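Local atomic coordinates of Rho guanine nucleotide exchange factor 3 (Mus musculus, PDB entry 2Z0Q), a protein that acts as a guanine nucleotide exchange factor for the RhoA and RhoB GTPases, here seen as its DH-PH domain unit. Residues N178-Q181 / Q182-E185; I198-K201 / T202-E206; S205-R208 / Y209-R213; D330-N333 / K334-L338. All coordinates share one frame; numbering follows the deposited sequence.

Contact 1 (N178-Q181 / Q182-E185); sequences NPDQ and QHLE
Asp-180 OD1 is gripped by water 2, which donates to it at 2.8 Å, and by the backbone N of Gly-95. Water 2 also lies in the plane of the His-183 ring, at its edge, and is hydrogen-bonded to ND1 at 2.9 Å. The water thus bridges two side chains one helical turn apart. Asp-180 OD2 receives a further bond from Val-94 N, so both carboxylate oxygens are held. Asp-180 CB touches Leu-184 CD1 at 4.1 Å. Leu-184 N donates to Asp-180 O at 2.8 Å. Asn-178 caps the turn that leads into the helix: its OD1 accepts from Asp-180 N at 2.9 Å. A second water joins Asn-178 O to Gln-182 NE2, 2.9 Å from the amide nitrogen. Gln-182 reaches this water because its chain bends at CB-CG (chi2 87°). The amide of Gln-181 turns to the preceding loop, where NE2 bonds to Thr-174 O and Asn-176 OD1. Leu-184 meets Leu-98 and Ile-170 of neighbouring DH helices. The Asp-180 carboxylate thus ties this turn to the start of helix 95-101, and with OD1 4.5 Å from His-183 ND1 it may slightly favour a protonated imidazole.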
loop_
_atom_site.group_PDB
_atom_site.type_symbol
_atom_site.label_atom_id
_atom_site.label_comp_id
_atom_site.label_asym_id
_atom_site.label_seq_id
_atom_site.Cartn_x
_atom_site.Cartn_y
_atom_site.Cartn_z
ATOM N N ASN A 178 1.008 34.582 -16.818
ATOM C CA ASN A 178 0.631 33.380 -17.534
ATOM C C ASN A 178 -0.617 32.830 -16.820
ATOM O O ASN A 178 -0.550 32.516 -15.639
ATOM C CB ASN A 178 1.757 32.349 -17.445
ATOM C CG ASN A 178 1.528 31.177 -18.338
ATOM O OD1 ASN A 178 0.434 30.618 -18.387
ATOM N ND2 ASN A 178 2.579 30.770 -19.065
ATOM N N PRO A 179 -1.743 32.670 -17.540
ATOM C CA PRO A 179 -2.987 32.169 -16.931
ATOM C C PRO A 179 -2.902 30.774 -16.335
ATOM O O PRO A 179 -3.796 30.352 -15.620
ATOM C CB PRO A 179 -4.001 32.261 -18.072
ATOM C CG PRO A 179 -3.124 32.094 -19.314
ATOM C CD PRO A 179 -1.928 32.930 -18.984
ATOM N N ASP A 180 -1.828 30.055 -16.661
ATOM C CA ASP A 180 -1.638 28.729 -16.095
ATOM C C ASP A 180 -1.488 28.861 -14.571
ATOM O O ASP A 180 -1.699 27.878 -13.854
ATOM C CB ASP A 180 -0.371 28.088 -16.654
ATOM C CG ASP A 180 -0.655 27.001 -17.663
ATOM O OD1 ASP A 180 -1.809 26.878 -18.170
ATOM O OD2 ASP A 180 0.290 26.234 -17.958
ATOM N N GLN A 181 -1.071 30.020 -14.061
ATOM C CA GLN A 181 -0.942 30.114 -12.595
ATOM C C GLN A 181 -2.251 29.748 -11.909
ATOM O O GLN A 181 -2.288 28.867 -11.049
ATOM C CB GLN A 181 -0.538 31.517 -12.125
ATOM C CG GLN A 181 0.817 31.966 -12.495
ATOM C CD GLN A 181 1.272 33.151 -11.645
ATOM O OE1 GLN A 181 0.497 34.081 -11.374
ATOM N NE2 GLN A 181 2.519 33.122 -11.228
ATOM N N GLN A 182 -3.343 30.413 -12.283
ATOM C CA GLN A 182 -4.627 30.088 -11.643
ATOM C C GLN A 182 -5.094 28.663 -11.908
ATOM O O GLN A 182 -5.601 27.989 -11.030
ATOM C CB GLN A 182 -5.711 31.077 -12.081
ATOM C CG GLN A 182 -5.582 32.456 -11.444
ATOM C CD GLN A 182 -4.672 33.421 -12.194
ATOM O OE1 GLN A 182 -4.663 34.621 -11.879
ATOM N NE2 GLN A 182 -3.910 32.925 -13.187
ATOM N N HIS A 183 -4.945 28.201 -13.143
ATOM C CA HIS A 183 -5.389 26.850 -13.470
ATOM C C HIS A 183 -4.626 25.801 -12.719
ATOM O O HIS A 183 -5.197 24.797 -12.287
ATOM C CB HIS A 183 -5.266 26.630 -14.970
ATOM C CG HIS A 183 -6.232 27.463 -15.744
ATOM N ND1 HIS A 183 -5.903 28.108 -16.915
ATOM C CD2 HIS A 183 -7.528 27.775 -15.488
ATOM C CE1 HIS A 183 -6.958 28.783 -17.350
ATOM N NE2 HIS A 183 -7.952 28.597 -16.503
ATOM N N LEU A 184 -3.319 26.021 -12.555
ATOM C CA LEU A 184 -2.522 25.043 -11.820
ATOM C C LEU A 184 -2.862 25.078 -10.342
ATOM O O LEU A 184 -2.943 24.033 -9.709
ATOM C CB LEU A 184 -1.020 25.309 -12.034
ATOM C CG LEU A 184 -0.527 24.877 -13.427
ATOM C CD1 LEU A 184 0.813 25.518 -13.704
ATOM C CD2 LEU A 184 -0.452 23.323 -13.506
ATOM N N GLU A 185 -3.030 26.279 -9.789
ATOM C CA GLU A 185 -3.412 26.367 -8.372
ATOM C C GLU A 185 -4.734 25.586 -8.162
ATOM O O GLU A 185 -4.914 24.892 -7.154
ATOM C CB GLU A 185 -3.564 27.846 -7.960
ATOM C CG GLU A 185 -2.195 28.536 -7.895
ATOM C CD GLU A 185 -2.246 30.055 -7.791
ATOM O OE1 GLU A 185 -3.341 30.636 -7.973
ATOM O OE2 GLU A 185 -1.164 30.670 -7.537
HETATM O O HOH W 1 -1.810 34.755 -13.929
HETATM O O HOH W 2 -3.789 28.722 -18.813
#

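Contact 2 (I198-K201 / T202-E206); sequences INTK and TGESE
Thr-202 and Ile-198 cross obliquely, one turn apart, with the threonine hydroxyl turned back on the isoleucine carbonyl. Thr-202 OG1 donates to Ile-198 O at 2.7 Å. It arrives from above the carbonyl plane, 39° out of it. Thr-202 N reaches the same oxygen from the opposite face, at 2.9 Å. The hydroxyl can do this because chi1 of -65° sets OG1 beside the backbone N of its own residue. OG1 also bonds to Arg-157 NH2 of helix 155-172, so the hydroxyl links two helices. A valine in this place would probably leave Ile-198 O with one donor fewer and deprive Arg-157 of an acceptor. Thr-200 OG1 bonds to Ala-196 O, one turn back. The Thr-200 and Glu-204 side chains lie side by side, pointing the same way, with Thr-200 CG2 4.1 Å from Glu-204 CD, a plain van der Waals touch. Ser-205 folds back in turn, its OG placed between its own N and carbonyl carbon (chi1 69°). OG donates to Thr-202 O at 2.8 Å, on the same face as Glu-206 N. Ile-198 packs on Tyr-108 and Cys-112 of helix 107-125, and Lys-201 forms a salt bridge with Asp-109 there. The three hydroxyls thus all bond to carbonyls of their own helix, which satisfies those of buried Ser-205 and partly exposed Thr-202 where the helix passes from the DH domain towards the PH domain.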
loop_
_atom_site.group_PDB
_atom_site.type_symbol
_atom_site.label_atom_id
_atom_site.label_comp_id
_atom_site.label_asym_id
_atom_site.label_seq_id
_atom_site.Cartn_x
_atom_site.Cartn_y
_atom_site.Cartn_z
ATOM N N ILE A 198 -9.551 9.979 -0.485
ATOM C CA ILE A 198 -9.267 8.587 -0.820
ATOM C C ILE A 198 -8.406 7.966 0.281
ATOM O O ILE A 198 -8.595 6.808 0.633
ATOM C CB ILE A 198 -8.558 8.475 -2.198
ATOM C CG1 ILE A 198 -9.601 8.714 -3.307
ATOM C CG2 ILE A 198 -7.793 7.140 -2.303
ATOM C CD1 ILE A 198 -9.031 8.663 -4.683
ATOM N N ASN A 199 -7.473 8.726 0.852
ATOM C CA ASN A 199 -6.637 8.166 1.933
ATOM C C ASN A 199 -7.487 7.845 3.167
ATOM O O ASN A 199 -7.262 6.843 3.858
ATOM C CB ASN A 199 -5.510 9.133 2.346
ATOM C CG ASN A 199 -4.388 9.178 1.340
ATOM O OD1 ASN A 199 -4.275 8.308 0.479
ATOM N ND2 ASN A 199 -3.545 10.195 1.440
ATOM N N THR A 200 -8.447 8.719 3.465
ATOM C CA THR A 200 -9.312 8.501 4.614
ATOM C C THR A 200 -10.172 7.262 4.413
ATOM O O THR A 200 -10.286 6.432 5.306
ATOM C CB THR A 200 -10.189 9.724 4.874
ATOM O OG1 THR A 200 -9.342 10.793 5.308
ATOM C CG2 THR A 200 -11.228 9.438 5.990
ATOM N N LYS A 201 -10.762 7.121 3.233
ATOM C CA LYS A 201 -11.621 5.975 2.942
ATOM C C LYS A 201 -10.832 4.668 2.897
ATOM O O LYS A 201 -11.342 3.615 3.298
ATOM C CB LYS A 201 -12.305 6.149 1.591
ATOM C CG LYS A 201 -13.336 7.216 1.536
ATOM C CD LYS A 201 -13.937 7.234 0.149
ATOM C CE LYS A 201 -14.797 8.448 -0.094
ATOM N NZ LYS A 201 -15.275 8.430 -1.502
ATOM N N THR A 202 -9.621 4.733 2.364
ATOM C CA THR A 202 -8.752 3.564 2.266
ATOM C C THR A 202 -8.446 3.051 3.682
ATOM O O THR A 202 -8.467 1.842 3.938
ATOM C CB THR A 202 -7.410 3.915 1.565
ATOM O OG1 THR A 202 -7.663 4.277 0.202
ATOM C CG2 THR A 202 -6.456 2.705 1.589
ATOM N N GLY A 203 -8.162 3.970 4.596
ATOM C CA GLY A 203 -7.860 3.585 5.965
ATOM C C GLY A 203 -9.041 2.893 6.611
ATOM O O GLY A 203 -8.900 1.868 7.306
ATOM N N GLU A 204 -10.225 3.443 6.385
ATOM C CA GLU A 204 -11.429 2.847 6.942
ATOM C C GLU A 204 -11.724 1.479 6.311
ATOM O O GLU A 204 -12.124 0.555 7.014
ATOM C CB GLU A 204 -12.634 3.773 6.732
ATOM C CG GLU A 204 -12.407 5.185 7.270
ATOM C CD GLU A 204 -13.534 6.150 6.894
ATOM O OE1 GLU A 204 -13.940 6.171 5.702
ATOM O OE2 GLU A 204 -14.001 6.892 7.790
ATOM N N SER A 205 -11.538 1.368 4.999
ATOM C CA SER A 205 -11.816 0.129 4.301
ATOM C C SER A 205 -10.864 -0.971 4.773
ATOM O O SER A 205 -11.287 -2.110 4.982
ATOM C CB SER A 205 -11.701 0.314 2.779
ATOM O OG SER A 205 -10.361 0.542 2.377
ATOM N N GLU A 206 -9.595 -0.620 4.977
ATOM C CA GLU A 206 -8.624 -1.610 5.430
ATOM C C GLU A 206 -8.988 -2.184 6.796
ATOM O O GLU A 206 -8.991 -3.416 6.987
ATOM C CB GLU A 206 -7.225 -1.005 5.480
ATOM C CG GLU A 206 -6.172 -2.056 5.719
ATOM C CD GLU A 206 -4.745 -1.516 5.665
ATOM O OE1 GLU A 206 -4.480 -0.510 6.364
ATOM O OE2 GLU A 206 -3.899 -2.119 4.944
#

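Contact 3 (S205-R208 / Y209-R213); sequences SECR and YYKER
Tyr-210 leans back along the helix onto Glu-206, because its CG stands beside the backbone N (chi1 -73°). CB lies 3.9 Å from Glu-206 O, the carbonyl that also accepts from Tyr-210 N. CD2 comes nearer to that oxygen, at 3.3 Å. CE2 then meets the aliphatic part of Glu-206, 3.9 Å from CG, which sits at the ring edge in its plane. The carboxylate is turned 46° from the ring, and its OE2 goes on to His-235 NE2. On the other side of the ring, CE1 meets the edge of the Tyr-209 ring, in its plane. One face of the Tyr-210 ring carries Tyr-209 CD2, 3.7 Å above its plane and over its centre. Further out, the ring meets His-235, Phe-249 and Tyr-269 of the PH domain, and Val-116 and Ala-120 of helix 107-125. A serine here would probably open a gap between these groups and leave Tyr-209 without its ring support. Tyr-209 OH stands over the centre of the Arg-213 guanidinium, 3.4 Å above the plane. Arg-213 CG lies over a face of the Tyr-209 ring, and NH1 bonds to Leu-267 O. Cys-207 SG touches Lys-211 CD at 3.8 Å. The lysine chain bends at chi3 (64°), and NZ bonds to Ser-229 O and Asp-227 O. Arg-208 and Glu-212 lie alongside each other, but their charged ends do not meet: Arg-208 NE is 4.9 Å from Glu-212 OE2. Aromatic rings and alkyl chains therefore fill the join between the DH helix and the PH domain, while Glu-206 and Lys-211 send their polar ends to PH residues.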
loop_
_atom_site.group_PDB
_atom_site.type_symbol
_atom_site.label_atom_id
_atom_site.label_comp_id
_atom_site.label_asym_id
_atom_site.label_seq_id
_atom_site.Cartn_x
_atom_site.Cartn_y
_atom_site.Cartn_z
ATOM N N SER A 205 -11.538 1.368 4.999
ATOM C CA SER A 205 -11.816 0.129 4.301
ATOM C C SER A 205 -10.864 -0.971 4.773
ATOM O O SER A 205 -11.287 -2.110 4.982
ATOM C CB SER A 205 -11.701 0.314 2.779
ATOM O OG SER A 205 -10.361 0.542 2.377
ATOM N N GLU A 206 -9.595 -0.620 4.977
ATOM C CA GLU A 206 -8.624 -1.610 5.430
ATOM C C GLU A 206 -8.988 -2.184 6.796
ATOM O O GLU A 206 -8.991 -3.416 6.987
ATOM C CB GLU A 206 -7.225 -1.005 5.480
ATOM C CG GLU A 206 -6.172 -2.056 5.719
ATOM C CD GLU A 206 -4.745 -1.516 5.665
ATOM O OE1 GLU A 206 -4.480 -0.510 6.364
ATOM O OE2 GLU A 206 -3.899 -2.119 4.944
ATOM N N CYS A 207 -9.298 -1.302 7.741
ATOM C CA CYS A 207 -9.682 -1.687 9.093
ATOM C C CYS A 207 -10.951 -2.572 9.075
ATOM O O CYS A 207 -11.015 -3.594 9.750
ATOM C CB CYS A 207 -9.918 -0.419 9.931
ATOM S SG CYS A 207 -10.353 -0.687 11.625
ATOM N N ARG A 208 -11.951 -2.183 8.294
ATOM C CA ARG A 208 -13.187 -2.948 8.206
ATOM C C ARG A 208 -12.952 -4.334 7.566
ATOM O O ARG A 208 -13.483 -5.361 8.038
ATOM C CB ARG A 208 -14.199 -2.129 7.385
ATOM C CG ARG A 208 -15.622 -2.673 7.391
ATOM C CD ARG A 208 -16.584 -1.729 6.600
ATOM N NE ARG A 208 -16.197 -1.589 5.189
ATOM C CZ ARG A 208 -15.704 -0.479 4.632
ATOM N NH1 ARG A 208 -15.525 0.634 5.349
ATOM N NH2 ARG A 208 -15.371 -0.484 3.343
ATOM N N TYR A 209 -12.181 -4.358 6.489
ATOM C CA TYR A 209 -11.871 -5.589 5.763
ATOM C C TYR A 209 -11.241 -6.635 6.688
ATOM O O TYR A 209 -11.662 -7.803 6.712
ATOM C CB TYR A 209 -10.877 -5.315 4.625
ATOM C CG TYR A 209 -10.471 -6.570 3.867
ATOM C CD1 TYR A 209 -11.264 -7.054 2.831
ATOM C CD2 TYR A 209 -9.330 -7.298 4.219
ATOM C CE1 TYR A 209 -10.953 -8.231 2.163
ATOM C CE2 TYR A 209 -8.997 -8.489 3.553
ATOM C CZ TYR A 209 -9.830 -8.950 2.525
ATOM O OH TYR A 209 -9.583 -10.145 1.917
ATOM N N TYR A 210 -10.212 -6.234 7.439
ATOM C CA TYR A 210 -9.582 -7.242 8.303
ATOM C C TYR A 210 -10.437 -7.604 9.507
ATOM O O TYR A 210 -10.466 -8.774 9.894
ATOM C CB TYR A 210 -8.163 -6.803 8.696
ATOM C CG TYR A 210 -7.228 -6.918 7.523
ATOM C CD1 TYR A 210 -6.872 -8.167 7.012
ATOM C CD2 TYR A 210 -6.689 -5.769 6.907
ATOM C CE1 TYR A 210 -6.012 -8.294 5.943
ATOM C CE2 TYR A 210 -5.824 -5.889 5.829
ATOM C CZ TYR A 210 -5.484 -7.159 5.351
ATOM O OH TYR A 210 -4.636 -7.296 4.286
ATOM N N LYS A 211 -11.178 -6.653 10.082
ATOM C CA LYS A 211 -12.043 -7.002 11.209
ATOM C C LYS A 211 -13.086 -8.051 10.795
ATOM O O LYS A 211 -13.426 -8.946 11.573
ATOM C CB LYS A 211 -12.778 -5.767 11.750
ATOM C CG LYS A 211 -11.970 -4.954 12.739
ATOM C CD LYS A 211 -12.523 -3.543 12.970
ATOM C CE LYS A 211 -13.902 -3.563 13.589
ATOM N NZ LYS A 211 -14.263 -2.140 13.937
ATOM N N GLU A 212 -13.596 -7.942 9.574
ATOM C CA GLU A 212 -14.624 -8.891 9.125
ATOM C C GLU A 212 -14.042 -10.260 8.817
ATOM O O GLU A 212 -14.776 -11.249 8.733
ATOM C CB GLU A 212 -15.354 -8.332 7.885
ATOM C CG GLU A 212 -15.856 -6.914 8.124
ATOM C CD GLU A 212 -16.764 -6.382 7.026
ATOM O OE1 GLU A 212 -16.506 -6.653 5.824
ATOM O OE2 GLU A 212 -17.730 -5.676 7.383
ATOM N N ARG A 213 -12.720 -10.321 8.674
ATOM C CA ARG A 213 -12.053 -11.569 8.367
ATOM C C ARG A 213 -11.408 -12.257 9.590
ATOM O O ARG A 213 -10.820 -13.339 9.447
ATOM C CB ARG A 213 -11.006 -11.354 7.284
ATOM C CG ARG A 213 -11.525 -10.818 5.930
ATOM C CD ARG A 213 -12.332 -11.825 5.176
ATOM N NE ARG A 213 -12.670 -11.358 3.818
ATOM C CZ ARG A 213 -12.386 -12.040 2.706
ATOM N NH1 ARG A 213 -11.742 -13.212 2.780
ATOM N NH2 ARG A 213 -12.787 -11.582 1.513
#

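Contact 4 (D330-N333 / K334-L338); sequences DTFN and KQQWL
Gln-336 CG sits over one face of the Phe-332 ring, 3.9 Å from its centroid and only 12° off the ring normal. This is a CH-pi contact between residues one turn apart. The placing of the amide beyond CG is doubtful. Phe-332 has CG anti to its N (chi1 174°), while Gln-336 has CG beside its own N (chi1 -60°), and these two different rotations bring ring and methylene together. Next to this pair, Asn-333 O lies near the plane of the Trp-337 ring, at its edge, 3.3 Å from CD1. The same oxygen accepts the helical bond from Trp-337 N at 3.1 Å. The indole and the side chain of Asn-333 run side by side. One step further out, Asp-330 fixes the start of the helix. It is the N-cap: its OD1 accepts from Asn-333 N at 2.6 Å, a short bond met nearly head-on. Asp-330 O takes Lys-334 N at 3.0 Å, so side chain and backbone of the cap together hold the first turn. This is the C-terminal helix of the PH domain. Phe-332 faces outward, whereas Trp-337 packs on Cys-234 and Leu-238 of strand 232-240. Lys-334 reaches across to a salt bridge with Asp-285 and a hydrogen bond to Phe-310 O, and Leu-338 lies on Leu-283, which joins the helix to strands 282-285 and 310-315.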
loop_
_atom_site.group_PDB
_atom_site.type_symbol
_atom_site.label_atom_id
_atom_site.label_comp_id
_atom_site.label_asym_id
_atom_site.label_seq_id
_atom_site.Cartn_x
_atom_site.Cartn_y
_atom_site.Cartn_z
ATOM N N ASP A 330 12.851 -7.497 7.806
ATOM C CA ASP A 330 14.197 -6.937 7.657
ATOM C C ASP A 330 14.374 -5.859 8.737
ATOM O O ASP A 330 13.457 -5.584 9.517
ATOM C CB ASP A 330 14.374 -6.288 6.271
ATOM C CG ASP A 330 13.225 -5.370 5.924
ATOM O OD1 ASP A 330 12.840 -4.551 6.763
ATOM O OD2 ASP A 330 12.688 -5.460 4.798
ATOM N N THR A 331 15.544 -5.231 8.767
ATOM C CA THR A 331 15.804 -4.201 9.768
ATOM C C THR A 331 14.804 -3.065 9.707
ATOM O O THR A 331 14.335 -2.591 10.718
ATOM C CB THR A 331 17.234 -3.626 9.634
ATOM O OG1 THR A 331 18.185 -4.698 9.673
ATOM C CG2 THR A 331 17.521 -2.692 10.779
ATOM N N PHE A 332 14.459 -2.620 8.511
ATOM C CA PHE A 332 13.507 -1.531 8.373
ATOM C C PHE A 332 12.110 -1.887 8.887
ATOM O O PHE A 332 11.470 -1.099 9.598
ATOM C CB PHE A 332 13.446 -1.117 6.886
ATOM C CG PHE A 332 12.393 -0.101 6.581
ATOM C CD1 PHE A 332 12.468 1.186 7.104
ATOM C CD2 PHE A 332 11.317 -0.432 5.771
ATOM C CE1 PHE A 332 11.487 2.133 6.836
ATOM C CE2 PHE A 332 10.333 0.489 5.492
ATOM C CZ PHE A 332 10.413 1.789 6.028
ATOM N N ASN A 333 11.642 -3.085 8.539
ATOM C CA ASN A 333 10.319 -3.523 8.988
ATOM C C ASN A 333 10.280 -3.669 10.519
ATOM O O ASN A 333 9.259 -3.402 11.138
ATOM C CB ASN A 333 9.937 -4.864 8.331
ATOM C CG ASN A 333 8.467 -5.245 8.567
ATOM O OD1 ASN A 333 7.554 -4.425 8.379
ATOM N ND2 ASN A 333 8.230 -6.488 8.973
ATOM N N LYS A 334 11.383 -4.113 11.117
ATOM C CA LYS A 334 11.412 -4.244 12.581
ATOM C C LYS A 334 11.252 -2.867 13.223
ATOM O O LYS A 334 10.443 -2.681 14.138
ATOM C CB LYS A 334 12.715 -4.893 13.066
ATOM C CG LYS A 334 12.879 -4.704 14.617
ATOM C CD LYS A 334 13.953 -5.623 15.198
ATOM C CE LYS A 334 14.414 -5.095 16.587
ATOM N NZ LYS A 334 15.384 -6.060 17.193
ATOM N N GLN A 335 11.994 -1.868 12.725
ATOM C CA GLN A 335 11.850 -0.524 13.285
ATOM C C GLN A 335 10.422 0.014 13.118
ATOM O O GLN A 335 9.907 0.647 14.028
ATOM C CB GLN A 335 12.872 0.464 12.646
ATOM C CG GLN A 335 12.995 1.805 13.408
ATOM C CD GLN A 335 13.517 1.628 14.834
ATOM O OE1 GLN A 335 14.519 0.942 15.049
ATOM N NE2 GLN A 335 12.852 2.252 15.799
ATOM N N GLN A 336 9.800 -0.241 11.957
ATOM C CA GLN A 336 8.426 0.201 11.682
ATOM C C GLN A 336 7.481 -0.333 12.757
ATOM O O GLN A 336 6.655 0.387 13.293
ATOM C CB GLN A 336 7.966 -0.308 10.305
ATOM C CG GLN A 336 8.819 0.165 9.097
ATOM C CD GLN A 336 8.273 -0.360 7.754
ATOM O OE1 GLN A 336 8.239 -1.582 7.500
ATOM N NE2 GLN A 336 7.834 0.571 6.887
ATOM N N TRP A 337 7.610 -1.624 13.058
ATOM C CA TRP A 337 6.802 -2.240 14.113
ATOM C C TRP A 337 7.066 -1.603 15.468
ATOM O O TRP A 337 6.142 -1.280 16.203
ATOM C CB TRP A 337 7.067 -3.748 14.179
ATOM C CG TRP A 337 6.178 -4.527 13.253
ATOM C CD1 TRP A 337 6.509 -5.080 12.048
ATOM C CD2 TRP A 337 4.790 -4.803 13.454
ATOM N NE1 TRP A 337 5.399 -5.689 11.489
ATOM C CE2 TRP A 337 4.340 -5.532 12.332
ATOM C CE3 TRP A 337 3.886 -4.510 14.474
ATOM C CZ2 TRP A 337 3.012 -5.965 12.209
ATOM C CZ3 TRP A 337 2.569 -4.936 14.351
ATOM C CH2 TRP A 337 2.153 -5.659 13.224
ATOM N N LEU A 338 8.339 -1.447 15.824
ATOM C CA LEU A 338 8.646 -0.804 17.098
ATOM C C LEU A 338 8.042 0.616 17.149
ATOM O O LEU A 338 7.393 0.992 18.132
ATOM C CB LEU A 338 10.180 -0.728 17.290
ATOM C CG LEU A 338 10.957 -2.032 17.433
ATOM C CD1 LEU A 338 12.428 -1.693 17.798
ATOM C CD2 LEU A 338 10.356 -2.883 18.537
#

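In the fold
Contacts 1, 2 and 3 follow one another along helix 180-213, the long helix that runs from the DH domain to the PH domain. Contact 1 lies at its beginning, 31 Å from contact 2 between centres, with nearest atoms about 17 Å apart. Contacts 2 and 3 are 11 Å apart between centres and share Ser-205 and Glu-206. Contact 4 belongs to the C-terminal helix of the PH domain. Its centre is 23 Å from those of contacts 2 and 3, and its nearest atoms are about 11 Å from either. The assembly is a single protein chain without a bound GTPase, so the exchange surface is not marked by a partner.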